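Local coordinates for protein beta-phenylalanine aminotransferase (Variovorax paradoxus, PDB 4AO9) that transfers the amino group of beta-phenylalanine to an acceptor, probably a 2-oxo acid, as a pyridoxal-5'-phosphate-dependent class-III aminotransferase, at residues R169-V174 and P219-V224; Q213-G218 and A250-A255; L164-R169 and G254-F259; G182-G187 and F197-L202. One frame throughout, in Å; residues are numbered along the deposited sequence.

Contact 1: residues R169-V174 and P219-V224; sequences RRKIVV and PEIAVV
Arg169 sets CG opposite its own carbonyl carbon (chi1 -56°) and runs extended from CG to NE, which carries its guanidinium along the backbone of Pro219 to Ile221. NH1 donates to Ile221 O over 2.9 Å, and this oxygen lies near the guanidinium plane, at its edge. The carbonyl of Pro219 sits over one face of the same group. NH2 turns to Val253 O, so the arginine ties two backbone carbonyls together. With an alanine here, Ile221 O and Val253 O would probably each lose a charged donor, and the chain turn before the strand would be less firmly held.

Beyond the arginine the segments become parallel strands, 171-174 beside 221-224, neighbours in the large sheet of the PLP-dependent aminotransferase fold. Lys171 N donates to Glu220 O (2.9 Å), and Lys171 O accepts from Ala222 N (2.8 Å). A beta bulge then shifts the register by one residue between Lys171 and Ile172. The ladder resumes where Val173 N meets Val223 O at 2.9 Å.

Ile172 and Val223 lie side by side on one face, CG1 to CG1 at 3.7 Å; Val223 also touches helix 152-167. On the other face Val173 CG2 packs on Ile221 CD1 (3.8 Å), while Val173 CB rests beside Val224 CG2. The Lys171 chain bends at its last two torsions and brings CE against the Glu220 carboxylate. Its NZ forms a salt bridge with Asp198; Glu220 OE2 is 4.4 Å from NZ, and a water bridges NZ and OE2.

Contact 2: residues Q213-G218 and A250-A255; sequences QIERHG and ATQVGA
Ile214 meets Val253 through its CG2 branch, which lies 3.9 Å from Val253 CG2. The two side chains cross at about a right angle. The carbonyl of Ile214 also takes part, with its O 3.7 Å from Val253 CG1. Ile214 also packs on Ile221 and Val224, so this face of helix 207-216 is turned to strand 221-226, and it touches Leu246 and Ser249 of helix 240-253.

Glu215 reaches the other helix nearer the surface. Its CG lies 3.5 Å from Gln252 OE1, where the two chains cross with carboxylate and amide planes 51° apart. The amide oxygen faces this methylene, and no bond forms. Gln252 gets there because its CG stands opposite its backbone N (chi1 -177°) and the chain beyond is extended.

Arg216 and His217 secure the end of their own helix. Arg216 NH1 donates to Gln213 OE1 in the plane of that amide, on a lone pair. His217 ND1 donates to Gln213 O over 2.8 Å, and His217 N reaches the same oxygen from the opposite face of its plane.

Gly218 follows, with its CA 3.6 Å from Val253 CB. A side chain in its place would press tightly on Val253 CG1. Val253 packs against both Ile214 and Gly218, where both helices end before strands 221-226 and 256-260.

No hydrogen bond or salt bridge crosses between the helix ends. Their hold on each other is mainly apolar contact centred on Val253, which implies dependence on close shape fit, while the polar bonds of the first segment serve its own helix end.

Contact 3: residues L164-R169 and G254-F259; sequences LHFTGR and GALLVF
Thr167 turns CG2 toward the second segment and OG1 back to its own chain. CG2 is 4.0 Å from Gly254 O and 4.2 Å from Leu256 CG. With chi1 at 63°, OG1 sits between the backbone N and the carbonyl carbon. There it accepts from Arg169 N over 3.2 Å, forming an ST turn, and also bonds to Ala163 O. One residue thus offers a methyl group to the contact and a hydroxyl to its helix end.

Phe166 comes to Leu256 at a slant: its CD2 lies 4.2 Å from Leu256 CD1. Both side chains also touch Val304 of helix 302-305, which adds a third wall to this apolar cluster.

The guanidinium of Arg169 lies flat against the backbone of Gly254. Gly254 O stands 3.6 Å above its plane, offset toward the rim. Arg169 hydrogen-bonds Ile221 O and Val253 O, not Gly254. A beta carbon at Gly254 would clash with Arg169 NH2, and the positive phi of this residue also suits glycine.

The contact joins the C-terminal end of helix 152-167 to the start of strand 256-260. Helices packed over a mostly parallel sheet in this way are characteristic of the large PLP-binding domain in class-III aminotransferases.

Contact 4: residues G182-G187 and F197-L202; sequences GVLGFG and FDFLVL
Phe186 sets the edge of its ring over the face of Phe199 in a T-shaped stack. The centroids are 4.7 Å apart and the planes meet at 72°. Phe186 CZ stands 3.5 Å above the Phe199 ring plane, over its centre. Beneath the opposite face of that ring lies Phe197 CB, so Phe199 is sandwiched. Leu184 joins from the same loop, its side chain roughly perpendicular to Phe199, with CD2 3.7 Å from Phe199 CZ. Further along the strand, Val201 CG2 comes within 3.9 Å of Phe186 CD1. Val201 holds CG1 anti to the backbone N (chi1 -175°), near Gly187 O, and turns CG2 to the ring. The side-chain contacts are apolar, and no hydrogen bond links the segments. Replacing Phe199 by an alanine would probably open a gap beneath Phe186 and leave Leu184 CD2 without its aromatic neighbour.

The side chain of Leu184 is about 7 Å from the bound PLP and also touches Asn156 of the cofactor pocket. Loop 182-187 starts near the cofactor and packs Leu184 and Phe186 on strand 198-202, outermost in the sheet within this chain. Phe186 and Phe199 also pack on strand 171-175, through Val174 and Ile172, while Leu184 rests on helix 152-167.

Overall arrangement
The four contacts lie on or around one sheet. Contact 1 pairs two of its strands, contact 3 brings in strand 256-260, contact 4 lies on strand 198-202, and contact 2 joins helix ends beside it. Arg169 is shared by contacts 1 and 3, whose centres are about 7 Å apart. Its NH2 reaches Val253 O of contact 2 at 2.9 Å. Contact 1 meets contact 4 through the salt bridge of Lys171 NZ with Asp198 OD2, 2.7 Å long. Contacts 2 and 4 have centres about 18 Å apart. The cofactor is nearer to contact 4 than to contact 1: about 7 Å from the side chain of Leu184, against about 13 Å from that of Ile172.

Contact 1: residues R169-V174 and P219-V224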
loop_
_atom_site.group_PDB
_atom_site.type_symbol
_atom_site.label_atom_id
_atom_site.label_comp_id
_atom_site.label_asym_id
_atom_site.label_seq_id
_atom_site.Cartn_x
_atom_site.Cartn_y
_atom_site.Cartn_z
ATOM N N ARG A 169 -20.926 -10.703 10.541
ATOM C CA ARG A 169 -20.555 -10.526 11.953
ATOM C C ARG A 169 -19.471 -9.464 12.066
ATOM O O ARG A 169 -18.871 -9.083 11.061
ATOM C CB ARG A 169 -20.040 -11.838 12.562
ATOM C CG ARG A 169 -21.010 -13.016 12.449
ATOM C CD ARG A 169 -20.300 -14.285 12.841
ATOM N NE ARG A 169 -21.184 -15.445 12.763
ATOM C CZ ARG A 169 -20.872 -16.637 13.252
ATOM N NH1 ARG A 169 -19.700 -16.829 13.854
ATOM N NH2 ARG A 169 -21.751 -17.629 13.162
ATOM N N ARG A 170 -19.205 -9.005 13.285
ATOM C CA ARG A 170 -18.282 -7.864 13.470
ATOM C C ARG A 170 -17.028 -8.118 14.297
ATOM O O ARG A 170 -16.064 -7.371 14.186
ATOM C CB ARG A 170 -19.009 -6.682 14.127
ATOM C CG ARG A 170 -20.350 -6.323 13.523
ATOM C CD ARG A 170 -20.202 -5.857 12.107
ATOM N NE ARG A 170 -19.380 -4.654 12.019
ATOM C CZ ARG A 170 -18.867 -4.182 10.890
ATOM N NH1 ARG A 170 -19.082 -4.811 9.737
ATOM N NH2 ARG A 170 -18.143 -3.073 10.912
ATOM N N LYS A 171 -17.044 -9.130 15.159
ATOM C CA LYS A 171 -15.947 -9.297 16.102
ATOM C C LYS A 171 -14.787 -10.056 15.478
ATOM O O LYS A 171 -14.982 -11.040 14.762
ATOM C CB LYS A 171 -16.442 -9.978 17.374
ATOM C CG LYS A 171 -15.459 -9.868 18.520
ATOM C CD LYS A 171 -15.997 -10.456 19.820
ATOM C CE LYS A 171 -17.191 -9.679 20.379
ATOM N NZ LYS A 171 -16.859 -8.294 20.856
ATOM N N ILE A 172 -13.571 -9.589 15.744
ATOM C CA ILE A 172 -12.363 -10.164 15.162
ATOM C C ILE A 172 -11.448 -10.639 16.287
ATOM O O ILE A 172 -11.068 -9.853 17.149
ATOM C CB ILE A 172 -11.619 -9.122 14.311
ATOM C CG1 ILE A 172 -12.522 -8.631 13.174
ATOM C CG2 ILE A 172 -10.292 -9.715 13.781
ATOM C CD1 ILE A 172 -11.966 -7.409 12.446
ATOM N N VAL A 173 -11.126 -11.932 16.303
ATOM C CA VAL A 173 -10.161 -12.467 17.262
ATOM C C VAL A 173 -8.750 -12.362 16.705
ATOM O O VAL A 173 -8.470 -12.806 15.592
ATOM C CB VAL A 173 -10.500 -13.933 17.627
ATOM C CG1 VAL A 173 -9.390 -14.558 18.472
ATOM C CG2 VAL A 173 -11.826 -14.000 18.367
ATOM N N VAL A 174 -7.885 -11.731 17.492
ATOM C CA VAL A 174 -6.452 -11.632 17.203
ATOM C C VAL A 174 -5.684 -12.010 18.466
ATOM O O VAL A 174 -6.289 -12.275 19.522
ATOM C CB VAL A 174 -6.053 -10.200 16.753
ATOM C CG1 VAL A 174 -6.625 -9.903 15.358
ATOM C CG2 VAL A 174 -6.488 -9.144 17.787
ATOM N N PRO A 219 -21.290 -16.493 18.197
ATOM C CA PRO A 219 -22.147 -15.867 17.192
ATOM C C PRO A 219 -21.654 -14.494 16.736
ATOM O O PRO A 219 -22.073 -14.008 15.673
ATOM C CB PRO A 219 -23.498 -15.732 17.913
ATOM C CG PRO A 219 -23.458 -16.791 18.963
ATOM C CD PRO A 219 -22.040 -16.819 19.428
ATOM N N GLU A 220 -20.772 -13.880 17.516
ATOM C CA GLU A 220 -20.264 -12.553 17.168
ATOM C C GLU A 220 -19.006 -12.572 16.327
ATOM O O GLU A 220 -18.632 -11.540 15.748
ATOM C CB GLU A 220 -19.973 -11.742 18.434
ATOM C CG GLU A 220 -21.207 -11.402 19.247
ATOM C CD GLU A 220 -20.874 -10.501 20.423
ATOM O OE1 GLU A 220 -20.384 -11.021 21.432
ATOM O OE2 GLU A 220 -21.087 -9.275 20.303
ATOM N N ILE A 221 -18.331 -13.721 16.272
ATOM C CA ILE A 221 -16.972 -13.759 15.718
ATOM C C ILE A 221 -16.974 -14.020 14.221
ATOM O O ILE A 221 -17.365 -15.101 13.770
ATOM C CB ILE A 221 -16.065 -14.768 16.456
ATOM C CG1 ILE A 221 -15.905 -14.345 17.923
ATOM C CG2 ILE A 221 -14.692 -14.837 15.766
ATOM C CD1 ILE A 221 -15.307 -15.422 18.800
ATOM N N ALA A 222 -16.541 -13.016 13.458
ATOM C CA ALA A 222 -16.441 -13.130 12.009
ATOM C C ALA A 222 -15.202 -13.909 11.614
ATOM O O ALA A 222 -15.211 -14.665 10.635
ATOM C CB ALA A 222 -16.377 -11.733 11.377
ATOM N N VAL A 223 -14.119 -13.697 12.352
ATOM C CA VAL A 223 -12.820 -14.143 11.888
ATOM C C VAL A 223 -11.851 -14.286 13.044
ATOM O O VAL A 223 -11.926 -13.546 14.030
ATOM C CB VAL A 223 -12.298 -13.191 10.755
ATOM C CG1 VAL A 223 -12.224 -11.776 11.223
ATOM C CG2 VAL A 223 -10.972 -13.668 10.186
ATOM N N VAL A 224 -10.990 -15.297 12.935
ATOM C CA VAL A 224 -9.829 -15.473 13.802
ATOM C C VAL A 224 -8.622 -15.238 12.910
ATOM O O VAL A 224 -8.445 -15.952 11.931
ATOM C CB VAL A 224 -9.786 -16.906 14.386
ATOM C CG1 VAL A 224 -8.541 -17.074 15.259
ATOM C CG2 VAL A 224 -11.070 -17.200 15.195
HETATM O O HOH W 1 -21.026 -9.297 15.511
HETATM O O HOH W 2 -19.410 -7.529 21.874
#

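Contact 2: residues Q213-G218 and A250-A255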
loop_
_atom_site.group_PDB
_atom_site.type_symbol
_atom_site.label_atom_id
_atom_site.label_comp_id
_atom_site.label_asym_id
_atom_site.label_seq_id
_atom_site.Cartn_x
_atom_site.Cartn_y
_atom_site.Cartn_z
ATOM N N GLN A 213 -12.906 -18.718 24.841
ATOM C CA GLN A 213 -13.362 -17.394 24.450
ATOM C C GLN A 213 -13.999 -17.356 23.068
ATOM O O GLN A 213 -14.976 -16.633 22.860
ATOM C CB GLN A 213 -12.237 -16.375 24.579
ATOM C CG GLN A 213 -11.805 -16.155 26.038
ATOM C CD GLN A 213 -12.973 -15.928 26.989
ATOM O OE1 GLN A 213 -13.794 -15.036 26.778
ATOM N NE2 GLN A 213 -13.049 -16.739 28.045
ATOM N N ILE A 214 -13.484 -18.152 22.134
ATOM C CA ILE A 214 -14.125 -18.251 20.819
ATOM C C ILE A 214 -15.530 -18.864 20.930
ATOM O O ILE A 214 -16.487 -18.343 20.360
ATOM C CB ILE A 214 -13.250 -18.974 19.782
ATOM C CG1 ILE A 214 -11.995 -18.133 19.492
ATOM C CG2 ILE A 214 -14.038 -19.235 18.489
ATOM C CD1 ILE A 214 -10.896 -18.891 18.772
ATOM N N GLU A 215 -15.660 -19.948 21.695
ATOM C CA GLU A 215 -16.979 -20.564 21.907
ATOM C C GLU A 215 -17.934 -19.618 22.647
ATOM O O GLU A 215 -19.108 -19.486 22.276
ATOM C CB GLU A 215 -16.851 -21.897 22.658
ATOM C CG GLU A 215 -16.157 -23.004 21.866
ATOM C CD GLU A 215 -15.899 -24.248 22.706
ATOM O OE1 GLU A 215 -16.798 -24.645 23.478
ATOM O OE2 GLU A 215 -14.801 -24.835 22.590
ATOM N N ARG A 216 -17.417 -18.940 23.674
ATOM C CA ARG A 216 -18.237 -18.022 24.469
ATOM C C ARG A 216 -18.832 -16.893 23.624
ATOM O O ARG A 216 -19.986 -16.518 23.809
ATOM C CB ARG A 216 -17.415 -17.432 25.615
ATOM C CG ARG A 216 -18.168 -16.441 26.501
ATOM C CD ARG A 216 -17.232 -15.918 27.592
ATOM N NE ARG A 216 -17.791 -14.758 28.282
ATOM C CZ ARG A 216 -17.102 -13.663 28.609
ATOM N NH1 ARG A 216 -15.813 -13.547 28.299
ATOM N NH2 ARG A 216 -17.710 -12.665 29.241
ATOM N N HIS A 217 -18.037 -16.363 22.696
ATOM C CA HIS A 217 -18.485 -15.256 21.854
ATOM C C HIS A 217 -18.862 -15.719 20.451
ATOM O O HIS A 217 -18.932 -14.893 19.527
ATOM C CB HIS A 217 -17.382 -14.204 21.707
ATOM C CG HIS A 217 -16.933 -13.586 22.992
ATOM N ND1 HIS A 217 -15.925 -14.127 23.760
ATOM C CD2 HIS A 217 -17.309 -12.442 23.611
ATOM C CE1 HIS A 217 -15.712 -13.355 24.811
ATOM N NE2 HIS A 217 -16.544 -12.330 24.750
ATOM N N GLY A 218 -19.106 -17.021 20.287
ATOM C CA GLY A 218 -19.258 -17.627 18.966
ATOM C C GLY A 218 -20.028 -16.850 17.907
ATOM O O GLY A 218 -19.489 -16.553 16.829
ATOM N N ALA A 250 -13.010 -22.000 15.216
ATOM C CA ALA A 250 -13.563 -21.189 14.142
ATOM C C ALA A 250 -14.635 -21.965 13.377
ATOM O O ALA A 250 -15.728 -21.467 13.150
ATOM C CB ALA A 250 -12.464 -20.708 13.200
ATOM N N THR A 251 -14.326 -23.204 13.007
ATOM C CA THR A 251 -15.319 -24.036 12.329
ATOM C C THR A 251 -16.572 -24.243 13.177
ATOM O O THR A 251 -17.686 -24.119 12.677
ATOM C CB THR A 251 -14.701 -25.373 11.920
ATOM O OG1 THR A 251 -13.628 -25.105 10.999
ATOM C CG2 THR A 251 -15.718 -26.267 11.242
ATOM N N GLN A 252 -16.378 -24.533 14.459
ATOM C CA GLN A 252 -17.515 -24.782 15.346
ATOM C C GLN A 252 -18.484 -23.607 15.416
ATOM O O GLN A 252 -19.708 -23.808 15.404
ATOM C CB GLN A 252 -17.041 -25.133 16.754
ATOM C CG GLN A 252 -18.198 -25.482 17.706
ATOM C CD GLN A 252 -17.762 -25.745 19.140
ATOM O OE1 GLN A 252 -18.316 -25.167 20.079
ATOM N NE2 GLN A 252 -16.777 -26.622 19.318
ATOM N N VAL A 253 -17.945 -22.388 15.488
ATOM C CA VAL A 253 -18.808 -21.215 15.700
ATOM C C VAL A 253 -19.247 -20.521 14.406
ATOM O O VAL A 253 -20.117 -19.646 14.453
ATOM C CB VAL A 253 -18.174 -20.185 16.680
ATOM C CG1 VAL A 253 -17.750 -20.859 17.991
ATOM C CG2 VAL A 253 -16.990 -19.462 16.023
ATOM N N GLY A 254 -18.677 -20.920 13.266
ATOM C CA GLY A 254 -19.020 -20.311 11.977
ATOM C C GLY A 254 -18.169 -19.125 11.552
ATOM O O GLY A 254 -18.591 -18.347 10.703
ATOM N N ALA A 255 -16.990 -18.994 12.162
ATOM C CA ALA A 255 -16.043 -17.934 11.844
ATOM C C ALA A 255 -15.081 -18.416 10.773
ATOM O O ALA A 255 -14.855 -19.623 10.601
ATOM C CB ALA A 255 -15.255 -17.545 13.090
#

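Contact 3: residues L164-R169 and G254-F259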
loop_
_atom_site.group_PDB
_atom_site.type_symbol
_atom_site.label_atom_id
_atom_site.label_comp_id
_atom_site.label_asym_id
_atom_site.label_seq_id
_atom_site.Cartn_x
_atom_site.Cartn_y
_atom_site.Cartn_z
ATOM N N LEU A 164 -15.825 -10.058 7.445
ATOM C CA LEU A 164 -16.940 -9.377 8.107
ATOM C C LEU A 164 -18.179 -9.451 7.216
ATOM O O LEU A 164 -19.267 -9.767 7.688
ATOM C CB LEU A 164 -16.620 -7.910 8.431
ATOM C CG LEU A 164 -15.510 -7.526 9.406
ATOM C CD1 LEU A 164 -15.758 -6.128 9.964
ATOM C CD2 LEU A 164 -15.353 -8.479 10.545
ATOM N N HIS A 165 -18.006 -9.188 5.922
ATOM C CA HIS A 165 -19.140 -9.169 5.015
ATOM C C HIS A 165 -19.682 -10.572 4.768
ATOM O O HIS A 165 -20.904 -10.794 4.756
ATOM C CB HIS A 165 -18.796 -8.494 3.682
ATOM C CG HIS A 165 -20.009 -8.068 2.917
ATOM N ND1 HIS A 165 -20.635 -6.862 3.138
ATOM C CD2 HIS A 165 -20.750 -8.713 1.981
ATOM C CE1 HIS A 165 -21.695 -6.768 2.353
ATOM N NE2 HIS A 165 -21.785 -7.876 1.638
ATOM N N PHE A 166 -18.774 -11.523 4.577
ATOM C CA PHE A 166 -19.155 -12.901 4.275
ATOM C C PHE A 166 -19.995 -13.511 5.400
ATOM O O PHE A 166 -20.971 -14.204 5.143
ATOM C CB PHE A 166 -17.916 -13.765 4.038
ATOM C CG PHE A 166 -18.233 -15.148 3.540
ATOM C CD1 PHE A 166 -18.543 -15.359 2.200
ATOM C CD2 PHE A 166 -18.233 -16.229 4.415
ATOM C CE1 PHE A 166 -18.835 -16.638 1.732
ATOM C CE2 PHE A 166 -18.521 -17.510 3.958
ATOM C CZ PHE A 166 -18.833 -17.709 2.620
ATOM N N THR A 167 -19.593 -13.246 6.636
ATOM C CA THR A 167 -20.265 -13.805 7.812
ATOM C C THR A 167 -21.414 -12.954 8.340
ATOM O O THR A 167 -22.269 -13.471 9.071
ATOM C CB THR A 167 -19.290 -14.006 8.989
ATOM O OG1 THR A 167 -18.753 -12.735 9.407
ATOM C CG2 THR A 167 -18.161 -14.981 8.609
ATOM N N GLY A 168 -21.427 -11.660 8.019
ATOM C CA GLY A 168 -22.404 -10.744 8.619
ATOM C C GLY A 168 -22.170 -10.524 10.107
ATOM O O GLY A 168 -23.113 -10.213 10.854
ATOM N N ARG A 169 -20.926 -10.703 10.541
ATOM C CA ARG A 169 -20.555 -10.526 11.953
ATOM C C ARG A 169 -19.471 -9.464 12.066
ATOM O O ARG A 169 -18.871 -9.083 11.061
ATOM C CB ARG A 169 -20.040 -11.838 12.562
ATOM C CG ARG A 169 -21.010 -13.016 12.449
ATOM C CD ARG A 169 -20.300 -14.285 12.841
ATOM N NE ARG A 169 -21.184 -15.445 12.763
ATOM C CZ ARG A 169 -20.872 -16.637 13.252
ATOM N NH1 ARG A 169 -19.700 -16.829 13.854
ATOM N NH2 ARG A 169 -21.751 -17.629 13.162
ATOM N N GLY A 254 -18.677 -20.920 13.266
ATOM C CA GLY A 254 -19.020 -20.311 11.977
ATOM C C GLY A 254 -18.169 -19.125 11.552
ATOM O O GLY A 254 -18.591 -18.347 10.703
ATOM N N ALA A 255 -16.990 -18.994 12.162
ATOM C CA ALA A 255 -16.043 -17.934 11.844
ATOM C C ALA A 255 -15.081 -18.416 10.773
ATOM O O ALA A 255 -14.855 -19.623 10.601
ATOM C CB ALA A 255 -15.255 -17.545 13.090
ATOM N N LEU A 256 -14.496 -17.460 10.063
ATOM C CA LEU A 256 -13.405 -17.787 9.146
ATOM C C LEU A 256 -12.072 -17.755 9.875
ATOM O O LEU A 256 -11.839 -16.888 10.716
ATOM C CB LEU A 256 -13.386 -16.808 7.966
ATOM C CG LEU A 256 -14.619 -16.720 7.057
ATOM C CD1 LEU A 256 -14.309 -15.779 5.903
ATOM C CD2 LEU A 256 -15.000 -18.081 6.500
ATOM N N LEU A 257 -11.196 -18.694 9.557
ATOM C CA LEU A 257 -9.821 -18.618 10.041
ATOM C C LEU A 257 -8.990 -17.984 8.946
ATOM O O LEU A 257 -9.059 -18.404 7.787
ATOM C CB LEU A 257 -9.260 -20.009 10.358
ATOM C CG LEU A 257 -7.795 -20.135 10.780
ATOM C CD1 LEU A 257 -7.553 -19.474 12.141
ATOM C CD2 LEU A 257 -7.408 -21.616 10.815
ATOM N N VAL A 258 -8.225 -16.959 9.309
ATOM C CA VAL A 258 -7.314 -16.305 8.368
ATOM C C VAL A 258 -5.893 -16.448 8.889
ATOM O O VAL A 258 -5.577 -16.003 10.004
ATOM C CB VAL A 258 -7.668 -14.812 8.163
ATOM C CG1 VAL A 258 -6.647 -14.140 7.241
ATOM C CG2 VAL A 258 -9.090 -14.658 7.622
ATOM N N PHE A 259 -5.051 -17.115 8.100
ATOM C CA PHE A 259 -3.629 -17.142 8.402
ATOM C C PHE A 259 -2.912 -16.000 7.695
ATOM O O PHE A 259 -2.938 -15.890 6.453
ATOM C CB PHE A 259 -2.979 -18.463 7.984
ATOM C CG PHE A 259 -3.180 -19.617 8.948
ATOM C CD1 PHE A 259 -3.175 -19.447 10.333
ATOM C CD2 PHE A 259 -3.302 -20.904 8.438
ATOM C CE1 PHE A 259 -3.321 -20.542 11.195
ATOM C CE2 PHE A 259 -3.464 -22.004 9.292
ATOM C CZ PHE A 259 -3.477 -21.824 10.658
#

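Contact 4: residues G182-G187 and F197-L202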
loop_
_atom_site.group_PDB
_atom_site.type_symbol
_atom_site.label_atom_id
_atom_site.label_comp_id
_atom_site.label_asym_id
_atom_site.label_seq_id
_atom_site.Cartn_x
_atom_site.Cartn_y
_atom_site.Cartn_z
ATOM N N GLY A 182 0.670 -1.857 9.482
ATOM C CA GLY A 182 0.824 -0.534 10.094
ATOM C C GLY A 182 -0.340 -0.047 10.924
ATOM O O GLY A 182 -0.157 0.788 11.813
ATOM N N VAL A 183 -1.531 -0.548 10.619
ATOM C CA VAL A 183 -2.725 -0.183 11.377
ATOM C C VAL A 183 -3.399 -1.421 11.956
ATOM O O VAL A 183 -4.583 -1.392 12.280
ATOM C CB VAL A 183 -3.718 0.665 10.544
ATOM C CG1 VAL A 183 -3.124 2.039 10.227
ATOM C CG2 VAL A 183 -4.104 -0.065 9.251
ATOM N N LEU A 184 -2.632 -2.509 12.093
ATOM C CA LEU A 184 -3.148 -3.768 12.655
ATOM C C LEU A 184 -2.141 -4.449 13.571
ATOM O O LEU A 184 -1.724 -5.579 13.324
ATOM C CB LEU A 184 -3.567 -4.726 11.530
ATOM C CG LEU A 184 -4.740 -4.313 10.631
ATOM C CD1 LEU A 184 -4.787 -5.237 9.422
ATOM C CD2 LEU A 184 -6.071 -4.353 11.378
ATOM N N GLY A 185 -1.784 -3.768 14.656
ATOM C CA GLY A 185 -0.777 -4.255 15.597
ATOM C C GLY A 185 -1.353 -4.391 16.989
ATOM O O GLY A 185 -2.240 -3.625 17.380
ATOM N N PHE A 186 -0.866 -5.380 17.728
ATOM C CA PHE A 186 -1.383 -5.693 19.059
ATOM C C PHE A 186 -0.280 -5.993 20.042
ATOM O O PHE A 186 0.645 -6.735 19.730
ATOM C CB PHE A 186 -2.366 -6.869 18.961
ATOM C CG PHE A 186 -3.457 -6.603 17.972
ATOM C CD1 PHE A 186 -4.609 -5.933 18.364
ATOM C CD2 PHE A 186 -3.294 -6.940 16.622
ATOM C CE1 PHE A 186 -5.587 -5.611 17.435
ATOM C CE2 PHE A 186 -4.263 -6.637 15.697
ATOM C CZ PHE A 186 -5.419 -5.955 16.092
ATOM N N GLY A 187 -0.373 -5.360 21.210
ATOM C CA GLY A 187 0.371 -5.783 22.394
ATOM C C GLY A 187 -0.622 -6.648 23.135
ATOM O O GLY A 187 -1.185 -7.577 22.546
ATOM N N PHE A 197 -11.661 -1.621 14.443
ATOM C CA PHE A 197 -12.536 -2.796 14.371
ATOM C C PHE A 197 -12.815 -3.268 15.799
ATOM O O PHE A 197 -12.140 -2.845 16.758
ATOM C CB PHE A 197 -11.858 -3.946 13.613
ATOM C CG PHE A 197 -11.713 -3.730 12.133
ATOM C CD1 PHE A 197 -12.780 -3.966 11.261
ATOM C CD2 PHE A 197 -10.489 -3.351 11.598
ATOM C CE1 PHE A 197 -12.634 -3.797 9.872
ATOM C CE2 PHE A 197 -10.336 -3.184 10.209
ATOM C CZ PHE A 197 -11.410 -3.399 9.356
ATOM N N ASP A 198 -13.805 -4.146 15.944
ATOM C CA ASP A 198 -14.085 -4.771 17.233
ATOM C C ASP A 198 -13.142 -5.956 17.468
ATOM O O ASP A 198 -13.483 -7.097 17.159
ATOM C CB ASP A 198 -15.546 -5.218 17.309
ATOM C CG ASP A 198 -15.877 -5.861 18.642
ATOM O OD1 ASP A 198 -15.245 -5.486 19.655
ATOM O OD2 ASP A 198 -16.747 -6.748 18.661
ATOM N N PHE A 199 -11.960 -5.682 18.009
ATOM C CA PHE A 199 -10.973 -6.729 18.266
ATOM C C PHE A 199 -11.105 -7.352 19.646
ATOM O O PHE A 199 -11.169 -6.631 20.652
ATOM C CB PHE A 199 -9.554 -6.171 18.127
ATOM C CG PHE A 199 -9.163 -5.830 16.721
ATOM C CD1 PHE A 199 -9.010 -6.828 15.761
ATOM C CD2 PHE A 199 -8.921 -4.502 16.351
ATOM C CE1 PHE A 199 -8.634 -6.512 14.448
ATOM C CE2 PHE A 199 -8.550 -4.188 15.049
ATOM C CZ PHE A 199 -8.397 -5.183 14.106
ATOM N N LEU A 200 -11.100 -8.686 19.683
ATOM C CA LEU A 200 -10.954 -9.445 20.927
ATOM C C LEU A 200 -9.541 -10.030 20.936
ATOM O O LEU A 200 -9.212 -10.884 20.103
ATOM C CB LEU A 200 -12.002 -10.554 20.996
ATOM C CG LEU A 200 -11.876 -11.569 22.134
ATOM C CD1 LEU A 200 -11.938 -10.889 23.504
ATOM C CD2 LEU A 200 -12.977 -12.606 22.019
ATOM N N VAL A 201 -8.708 -9.557 21.868
ATOM C CA VAL A 201 -7.291 -9.906 21.896
ATOM C C VAL A 201 -7.061 -11.006 22.925
ATOM O O VAL A 201 -7.310 -10.811 24.128
ATOM C CB VAL A 201 -6.391 -8.672 22.224
ATOM C CG1 VAL A 201 -4.911 -9.052 22.127
ATOM C CG2 VAL A 201 -6.704 -7.503 21.288
ATOM N N LEU A 202 -6.584 -12.151 22.447
ATOM C CA LEU A 202 -6.389 -13.337 23.275
ATOM C C LEU A 202 -4.912 -13.683 23.351
ATOM O O LEU A 202 -4.132 -13.283 22.490
ATOM C CB LEU A 202 -7.177 -14.511 22.678
ATOM C CG LEU A 202 -8.699 -14.353 22.575
ATOM C CD1 LEU A 202 -9.341 -15.634 22.033
ATOM C CD2 LEU A 202 -9.325 -13.977 23.920
#